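Local coordinates for aspartokinase (Synechocystis, PDB 3L76), which probably catalyses the ATP-dependent phosphorylation of the beta-carboxyl group of aspartate and binds lysine and threonine at its ACT domains, at residues 93-103 / 115-125. Sequence-based numbering, arbitrary orientation.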
loop_
_atom_site.group_PDB
_atom_site.type_symbol
_atom_site.label_atom_id
_atom_site.label_comp_id
_atom_site.label_asym_id
_atom_site.label_seq_id
_atom_site.Cartn_x
_atom_site.Cartn_y
_atom_site.Cartn_z
ATOM N N ILE A 93 14.425 6.962 -9.838
ATOM C CA ILE A 93 14.276 6.758 -8.400
ATOM C C ILE A 93 12.865 7.095 -7.942
ATOM O O ILE A 93 12.292 8.098 -8.362
ATOM C CB ILE A 93 15.275 7.610 -7.591
ATOM C CG1 ILE A 93 15.228 7.230 -6.107
ATOM C CG2 ILE A 93 15.014 9.118 -7.804
ATOM C CD1 ILE A 93 16.161 8.070 -5.233
ATOM N N SER A 94 12.315 6.262 -7.069
ATOM C CA SER A 94 10.969 6.482 -6.556
ATOM C C SER A 94 10.975 7.191 -5.213
ATOM O O SER A 94 11.522 6.678 -4.244
ATOM C CB SER A 94 10.218 5.162 -6.431
ATOM O OG SER A 94 10.226 4.469 -7.664
ATOM N N LEU A 95 10.360 8.372 -5.167
ATOM C CA LEU A 95 10.172 9.103 -3.916
ATOM C C LEU A 95 8.715 9.012 -3.433
ATOM O O LEU A 95 7.786 8.881 -4.234
ATOM C CB LEU A 95 10.602 10.561 -4.063
ATOM C CG LEU A 95 12.094 10.817 -4.220
ATOM C CD1 LEU A 95 12.374 12.311 -4.136
ATOM C CD2 LEU A 95 12.873 10.051 -3.153
ATOM N N THR A 96 8.531 9.094 -2.118
ATOM C CA THR A 96 7.241 8.837 -1.489
ATOM C C THR A 96 7.066 9.720 -0.254
ATOM O O THR A 96 8.048 10.186 0.333
ATOM C CB THR A 96 7.127 7.349 -1.067
ATOM O OG1 THR A 96 6.018 6.728 -1.724
ATOM C CG2 THR A 96 6.968 7.219 0.440
ATOM N N GLY A 97 5.811 9.960 0.125
ATOM C CA GLY A 97 5.487 10.652 1.364
ATOM C C GLY A 97 6.351 11.855 1.694
ATOM O O GLY A 97 6.533 12.742 0.868
ATOM N N ALA A 98 6.892 11.882 2.908
ATOM C CA ALA A 98 7.598 13.062 3.419
ATOM C C ALA A 98 8.826 13.481 2.607
ATOM O O ALA A 98 9.386 14.556 2.830
ATOM C CB ALA A 98 7.973 12.864 4.882
ATOM N N GLN A 99 9.244 12.638 1.671
ATOM C CA GLN A 99 10.376 12.967 0.817
ATOM C C GLN A 99 9.966 13.938 -0.283
ATOM O O GLN A 99 10.809 14.621 -0.870
ATOM C CB GLN A 99 10.967 11.696 0.207
ATOM C CG GLN A 99 11.553 10.730 1.231
ATOM C CD GLN A 99 11.922 9.382 0.625
ATOM O OE1 GLN A 99 11.129 8.769 -0.101
ATOM N NE2 GLN A 99 13.127 8.906 0.936
ATOM N N VAL A 100 8.663 13.997 -0.549
ATOM C CA VAL A 100 8.118 14.855 -1.603
ATOM C C VAL A 100 7.390 16.068 -1.035
ATOM O O VAL A 100 7.526 17.171 -1.549
ATOM C CB VAL A 100 7.154 14.085 -2.522
ATOM C CG1 VAL A 100 6.786 14.933 -3.711
ATOM C CG2 VAL A 100 7.783 12.778 -2.990
ATOM N N GLY A 101 6.618 15.865 0.025
ATOM C CA GLY A 101 5.867 16.959 0.606
ATOM C C GLY A 101 4.915 16.585 1.723
ATOM O O GLY A 101 4.853 15.442 2.156
ATOM N N ILE A 102 4.160 17.571 2.183
ATOM C CA ILE A 102 3.305 17.408 3.344
ATOM C C ILE A 102 1.928 18.037 3.138
ATOM O O ILE A 102 1.816 19.203 2.752
ATOM C CB ILE A 102 3.953 18.046 4.585
ATOM C CG1 ILE A 102 5.308 17.401 4.868
ATOM C CG2 ILE A 102 3.044 17.919 5.789
ATOM C CD1 ILE A 102 5.974 17.931 6.106
ATOM N N VAL A 103 0.888 17.247 3.389
ATOM C CA VAL A 103 -0.480 17.740 3.406
ATOM C C VAL A 103 -0.931 17.890 4.849
ATOM O O VAL A 103 -0.730 16.999 5.659
ATOM C CB VAL A 103 -1.438 16.781 2.700
ATOM C CG1 VAL A 103 -2.797 17.446 2.537
ATOM C CG2 VAL A 103 -0.888 16.389 1.354
ATOM N N GLU A 115 -3.873 21.430 3.321
ATOM C CA GLU A 115 -2.796 22.322 2.907
ATOM C C GLU A 115 -1.510 21.564 2.488
ATOM O O GLU A 115 -0.833 20.986 3.325
ATOM C CB GLU A 115 -2.512 23.287 4.058
ATOM C CG GLU A 115 -1.988 24.627 3.643
ATOM C CD GLU A 115 -0.643 24.530 2.965
ATOM O OE1 GLU A 115 -0.610 24.368 1.727
ATOM O OE2 GLU A 115 0.382 24.611 3.672
ATOM N N ILE A 116 -1.199 21.597 1.189
ATOM C CA ILE A 116 -0.057 20.881 0.610
ATOM C C ILE A 116 1.212 21.727 0.522
ATOM O O ILE A 116 1.164 22.924 0.241
ATOM C CB ILE A 116 -0.367 20.358 -0.834
ATOM C CG1 ILE A 116 0.822 19.579 -1.421
ATOM C CG2 ILE A 116 -0.638 21.503 -1.768
ATOM C CD1 ILE A 116 1.241 18.354 -0.631
ATOM N N ARG A 117 2.362 21.093 0.745
ATOM C CA ARG A 117 3.642 21.787 0.588
ATOM C C ARG A 117 4.817 20.871 0.249
ATOM O O ARG A 117 5.279 20.145 1.112
ATOM C CB ARG A 117 3.959 22.574 1.851
ATOM C CG ARG A 117 3.520 21.882 3.113
ATOM C CD ARG A 117 3.990 22.655 4.315
ATOM N NE ARG A 117 3.480 24.019 4.307
ATOM C CZ ARG A 117 3.855 24.953 5.172
ATOM N NH1 ARG A 117 4.749 24.668 6.110
ATOM N NH2 ARG A 117 3.341 26.171 5.098
ATOM N N PRO A 118 5.289 20.897 -1.020
ATOM C CA PRO A 118 6.466 20.144 -1.485
ATOM C C PRO A 118 7.800 20.594 -0.887
ATOM O O PRO A 118 7.848 21.619 -0.219
ATOM C CB PRO A 118 6.459 20.387 -3.003
ATOM C CG PRO A 118 5.010 20.593 -3.329
ATOM C CD PRO A 118 4.494 21.400 -2.159
ATOM N N ASP A 119 8.858 19.815 -1.134
ATOM C CA ASP A 119 10.205 20.118 -0.662
ATOM C C ASP A 119 11.248 20.147 -1.791
ATOM O O ASP A 119 11.169 20.957 -2.719
ATOM C CB ASP A 119 10.628 19.101 0.400
ATOM C CG ASP A 119 9.820 19.213 1.680
ATOM O OD1 ASP A 119 8.780 19.902 1.679
ATOM O OD2 ASP A 119 10.231 18.606 2.693
ATOM N N ARG A 120 12.231 19.247 -1.703
ATOM C CA ARG A 120 13.350 19.184 -2.656
ATOM C C ARG A 120 14.497 18.217 -2.248
ATOM O O ARG A 120 15.689 18.561 -2.287
ATOM C CB ARG A 120 13.925 20.576 -2.884
ATOM C CG ARG A 120 14.889 21.047 -1.783
ATOM C CD ARG A 120 14.227 21.218 -0.415
ATOM N NE ARG A 120 13.874 19.954 0.220
ATOM C CZ ARG A 120 14.739 19.139 0.821
ATOM N NH1 ARG A 120 16.029 19.449 0.867
ATOM N NH2 ARG A 120 14.313 18.007 1.375
ATOM N N LEU A 121 14.150 17.000 -1.850
ATOM C CA LEU A 121 15.174 15.971 -1.777
ATOM C C LEU A 121 15.317 15.460 -3.193
ATOM O O LEU A 121 16.212 14.677 -3.490
ATOM C CB LEU A 121 14.781 14.824 -0.844
ATOM C CG LEU A 121 15.824 14.138 0.071
ATOM C CD1 LEU A 121 15.550 12.650 0.349
ATOM C CD2 LEU A 121 17.323 14.413 -0.190
ATOM N N GLU A 122 14.424 15.904 -4.073
ATOM C CA GLU A 122 14.514 15.540 -5.480
ATOM C C GLU A 122 15.195 16.616 -6.303
ATOM O O GLU A 122 15.637 16.351 -7.417
ATOM C CB GLU A 122 13.146 15.246 -6.068
ATOM C CG GLU A 122 12.264 16.446 -6.156
ATOM C CD GLU A 122 11.068 16.289 -5.285
ATOM O OE1 GLU A 122 9.947 16.326 -5.825
ATOM O OE2 GLU A 122 11.256 16.099 -4.067
ATOM N N HIS A 123 15.261 17.831 -5.773
ATOM C CA HIS A 123 16.179 18.811 -6.330
ATOM C C HIS A 123 17.575 18.170 -6.285
ATOM O O HIS A 123 18.367 18.296 -7.218
ATOM C CB HIS A 123 16.150 20.111 -5.523
ATOM C CG HIS A 123 15.558 21.272 -6.259
ATOM N ND1 HIS A 123 14.452 21.957 -5.803
ATOM C CD2 HIS A 123 15.921 21.874 -7.417
ATOM C CE1 HIS A 123 14.159 22.929 -6.648
ATOM N NE2 HIS A 123 15.033 22.900 -7.637
ATOM N N HIS A 124 17.862 17.459 -5.197
ATOM C CA HIS A 124 19.102 16.697 -5.069
ATOM C C HIS A 124 19.198 15.513 -6.041
ATOM O O HIS A 124 20.115 15.443 -6.863
ATOM C CB HIS A 124 19.281 16.214 -3.627
ATOM C CG HIS A 124 20.278 15.107 -3.482
ATOM N ND1 HIS A 124 19.966 13.895 -2.904
ATOM C CD2 HIS A 124 21.577 15.023 -3.857
ATOM C CE1 HIS A 124 21.031 13.114 -2.922
ATOM N NE2 HIS A 124 22.021 13.772 -3.497
ATOM N N LEU A 125 18.254 14.583 -5.951
ATOM C CA LEU A 125 18.273 13.399 -6.816
ATOM C C LEU A 125 18.145 13.795 -8.290
ATOM O O LEU A 125 18.278 12.963 -9.188
ATOM C CB LEU A 125 17.206 12.368 -6.381
ATOM C CG LEU A 125 17.489 11.858 -4.949
ATOM C CD1 LEU A 125 16.259 11.420 -4.194
ATOM C CD2 LEU A 125 18.525 10.754 -4.939
#
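Between I102 and R117 the backbones make a reciprocal pair of hydrogen bonds: I102 N gives to R117 O at 3.0 Å, and R117 N gives to I102 O at 2.8 Å. D119 N adds a third bond, to V100 O, just where the paired strands part. Alpha hydrogens add to the pairing, that of V103 CA facing E115 O and that of I116 CA facing I102 O. G101 lies 3.9 Å, CA to CA, from P118 in a non-hydrogen-bonded pair; a side chain there would probably crowd R117 O, which is consistent with a glycine. Proline is tolerated opposite because this position needs no N-H for the pairing. The two strands, 101-103 and 115-118, thus form an antiparallel beta hairpin in the amino acid kinase domain, and strand 101-104 also pairs in parallel with strand 130-138.

Apolar contacts hold both ends. On the face of V103 and I116, in one of two conformers of I116, its CG1 swings anti to the backbone N (chi1 -179°) and CD1 is turned toward V103 CG2, 3.5 Å away; F136 touches both side chains. At the far end, the short, loosely formed helix 121-125 packs against strand 93-96. The side chain of L125 crosses that of I93 at about a right angle, its CD1 3.5 Å from I93 CD1 and also touching L95 CD2. Replacing L125 by an alanine would probably leave the I93 and L95 methyls without this cover and weaken the helix's hold on the strand. E122 lays its aliphatic CB 3.6 Å from L95 CD1, and L162 and V131 also touch its side chain.

Among charged groups, R117 NE and E115 OE2 form a salt bridge within their own strand, the hydrogen bond in it being weak, while E115 OE1 accepts from L255 N.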